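Local coordinates for protein ciona betagamma-crystallin (PDB 2BV2) that binds two calcium ions as a single-domain betagamma-crystallin and serves as a structural component of the neuroectodermal visual system, at residues L18-N26 and W44-F52. Numbering follows the deposited sequence.
Sequences LETSVSDLN and WFVFDDEGF. With CA (calcium ion), chain D; ACT (acetate ion), chain E.
Trp44, at the start of strand 44-47, sets the benzo edge of its indole against the loop that follows strand 15-18, and this is the closely packed end of the contact. Its CH2 and CZ3 meet the backbone rather than side chains: Thr20 N and Glu19 C lie in the ring plane at the edge, and CZ3 is 3.8 Å from Thr20 O. A broad indole suits this buried site because it can line a run of main chain while its NE1 is bonded to Ser41 O. Thr20 N and O, covered here, find no polar partner in the model.

Farther along, Phe52 brings CZ and CE2 up to the loop, CZ 3.7 Å from Ser23 CA and CE2 close to Val22 O. A backbone hydrogen bond ties the segments, Gly51 N to Ser23 O, 2.7 Å long and nearly straight at 171°, on a lone pair in the carbonyl plane. Glycine suits the turn, whose positive phi (72°) it adopts easily.

The other end faces solvent. Asp24 makes an Asx turn: with CG anti to the backbone N (chi1 177°), its short chain lets OD1 accept from Asn26 N above the carboxylate plane and from Asn26 ND2 on the syn lone pair, at 2.9 Å. The extended Glu50 chain, long and flexible as suits an exposed position, runs alongside, stacking its carboxylate almost parallel to that of Asp24, with OE1 3.5 Å from Asp24 OD1. An acetate ion, probably from the crystallisation liquor, accepts from Ser23 N and Asp24 N.

The contact joins the two Greek-key motifs near a calcium site, where Asp48 O binds the ion with Asp32, Glu76 and Ser78. Chemically, aromatic carbons against main chain and a backbone bond hold the segments together, whereas the paired carboxylates should repel, an effect that solvent and Asn26 may ease; the pKa of one of them may be raised.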
# COMPACT_ATOMS: atom_id res chain seq x y z
N LEU A 18 8.09 3.81 -1.35
CA LEU A 18 7.87 4.97 -0.51
C LEU A 18 8.62 4.87 0.83
O LEU A 18 8.75 3.78 1.42
CB LEU A 18 6.38 5.16 -0.24
CG LEU A 18 5.52 5.45 -1.47
CD1 LEU A 18 4.06 5.19 -1.14
CD2 LEU A 18 5.72 6.88 -1.95
N GLU A 19 9.13 6.01 1.28
CA GLU A 19 9.79 6.09 2.58
C GLU A 19 9.16 7.18 3.45
O GLU A 19 9.70 7.54 4.51
CB GLU A 19 11.28 6.36 2.38
CG GLU A 19 11.99 5.24 1.63
CD GLU A 19 13.38 5.62 1.21
OE1 GLU A 19 13.51 6.56 0.40
OE2 GLU A 19 14.32 4.95 1.66
N THR A 20 8.00 7.68 3.03
CA THR A 20 7.32 8.76 3.73
C THR A 20 5.84 8.54 3.50
O THR A 20 5.46 7.79 2.60
CB THR A 20 7.75 10.14 3.17
OG1 THR A 20 9.15 10.33 3.39
CG2 THR A 20 7.01 11.29 3.81
N SER A 21 5.00 9.15 4.33
CA SER A 21 3.56 9.03 4.20
C SER A 21 3.11 9.73 2.92
O SER A 21 3.78 10.65 2.45
CB SER A 21 2.88 9.59 5.45
OG SER A 21 3.32 8.91 6.62
N VAL A 22 2.01 9.27 2.35
CA VAL A 22 1.44 9.85 1.14
C VAL A 22 -0.07 9.88 1.32
O VAL A 22 -0.70 8.84 1.36
CB VAL A 22 1.77 9.01 -0.12
CG1 VAL A 22 1.04 9.55 -1.32
CG2 VAL A 22 3.28 9.00 -0.35
N SER A 23 -0.63 11.09 1.43
CA SER A 23 -2.06 11.27 1.71
C SER A 23 -2.93 11.00 0.49
O SER A 23 -4.14 10.77 0.64
CB SER A 23 -2.33 12.69 2.22
OG SER A 23 -3.72 13.01 2.18
N ASP A 24 -2.35 11.07 -0.71
CA ASP A 24 -3.11 10.88 -1.93
C ASP A 24 -2.26 10.19 -2.98
O ASP A 24 -1.45 10.83 -3.67
CB ASP A 24 -3.60 12.24 -2.44
CG ASP A 24 -4.34 12.16 -3.77
OD1 ASP A 24 -4.71 11.05 -4.21
OD2 ASP A 24 -4.54 13.23 -4.38
N LEU A 25 -2.44 8.88 -3.12
CA LEU A 25 -1.63 8.10 -4.07
C LEU A 25 -1.74 8.56 -5.52
O LEU A 25 -0.90 8.20 -6.31
CB LEU A 25 -1.91 6.60 -3.97
CG LEU A 25 -1.31 5.90 -2.74
CD1 LEU A 25 -1.83 4.52 -2.70
CD2 LEU A 25 0.22 5.87 -2.74
N ASN A 26 -2.78 9.32 -5.86
CA ASN A 26 -2.89 9.93 -7.21
C ASN A 26 -1.69 10.77 -7.61
O ASN A 26 -1.38 10.88 -8.80
CB ASN A 26 -4.13 10.80 -7.32
CG ASN A 26 -5.41 10.01 -7.45
OD1 ASN A 26 -5.62 9.28 -8.43
ND2 ASN A 26 -6.30 10.18 -6.49
N TRP A 44 3.51 0.08 8.75
CA TRP A 44 2.76 0.97 7.85
C TRP A 44 1.27 0.72 7.99
O TRP A 44 0.86 -0.41 8.19
CB TRP A 44 3.17 0.72 6.40
CG TRP A 44 4.58 1.17 6.13
CD1 TRP A 44 5.71 0.50 6.39
CD2 TRP A 44 4.97 2.40 5.52
NE1 TRP A 44 6.81 1.24 6.01
CE2 TRP A 44 6.37 2.41 5.46
CE3 TRP A 44 4.26 3.50 5.01
CZ2 TRP A 44 7.09 3.47 4.91
CZ3 TRP A 44 4.97 4.55 4.47
CH2 TRP A 44 6.37 4.53 4.43
N PHE A 45 0.48 1.79 7.92
CA PHE A 45 -0.95 1.67 7.76
C PHE A 45 -1.30 2.09 6.34
O PHE A 45 -0.89 3.14 5.88
CB PHE A 45 -1.68 2.58 8.75
CG PHE A 45 -1.59 2.11 10.18
CD1 PHE A 45 -2.48 1.16 10.67
CD2 PHE A 45 -0.63 2.62 11.03
CE1 PHE A 45 -2.40 0.73 11.99
CE2 PHE A 45 -0.55 2.20 12.35
CZ PHE A 45 -1.43 1.25 12.83
N VAL A 46 -2.09 1.27 5.67
CA VAL A 46 -2.54 1.61 4.34
C VAL A 46 -4.06 1.77 4.40
O VAL A 46 -4.72 1.05 5.12
CB VAL A 46 -2.10 0.57 3.28
CG1 VAL A 46 -0.58 0.52 3.22
CG2 VAL A 46 -2.69 -0.79 3.56
N PHE A 47 -4.57 2.73 3.64
CA PHE A 47 -5.96 3.15 3.74
C PHE A 47 -6.64 3.14 2.38
O PHE A 47 -6.04 3.52 1.39
CB PHE A 47 -6.02 4.58 4.25
CG PHE A 47 -5.40 4.78 5.60
CD1 PHE A 47 -6.18 4.82 6.74
CD2 PHE A 47 -4.03 5.02 5.73
CE1 PHE A 47 -5.62 5.02 7.98
CE2 PHE A 47 -3.46 5.23 6.97
CZ PHE A 47 -4.25 5.24 8.09
N ASP A 48 -7.92 2.75 2.36
CA ASP A 48 -8.72 2.78 1.13
C ASP A 48 -9.29 4.15 0.72
O ASP A 48 -9.75 4.28 -0.43
CB ASP A 48 -9.85 1.75 1.20
CG ASP A 48 -9.34 0.33 1.15
OD1 ASP A 48 -8.13 0.13 0.87
OD2 ASP A 48 -10.14 -0.60 1.38
N ASP A 49 -9.29 5.14 1.61
CA ASP A 49 -9.60 6.51 1.22
C ASP A 49 -8.33 7.35 1.26
O ASP A 49 -7.31 6.95 1.86
CB ASP A 49 -10.65 7.18 2.13
CG ASP A 49 -12.05 6.56 1.98
OD1 ASP A 49 -12.26 5.71 1.07
OD2 ASP A 49 -12.93 6.96 2.80
N GLU A 50 -8.39 8.51 0.62
CA GLU A 50 -7.31 9.49 0.68
C GLU A 50 -7.29 10.10 2.08
O GLU A 50 -8.27 10.01 2.83
CB GLU A 50 -7.52 10.58 -0.37
CG GLU A 50 -7.53 10.08 -1.81
CD GLU A 50 -7.75 11.20 -2.81
OE1 GLU A 50 -8.15 10.92 -3.97
OE2 GLU A 50 -7.54 12.37 -2.43
N GLY A 51 -6.16 10.69 2.44
CA GLY A 51 -6.05 11.40 3.70
C GLY A 51 -6.02 10.52 4.94
O GLY A 51 -6.46 10.96 6.00
N PHE A 52 -5.45 9.32 4.83
CA PHE A 52 -5.32 8.45 5.98
C PHE A 52 -6.67 8.20 6.62
O PHE A 52 -6.84 8.38 7.83
CB PHE A 52 -4.35 9.06 7.00
CG PHE A 52 -3.13 9.65 6.38
CD1 PHE A 52 -2.77 10.96 6.62
CD2 PHE A 52 -2.37 8.90 5.51
CE1 PHE A 52 -1.65 11.50 6.04
CE2 PHE A 52 -1.23 9.44 4.93
CZ PHE A 52 -0.88 10.73 5.18
CA CA D . -9.42 3.98 -2.69
C ACT E . 0.85 13.50 -0.54
O ACT E . 0.90 13.47 0.72
OXT ACT E . -0.19 13.06 -1.10
CH3 ACT E . 1.99 13.99 -1.37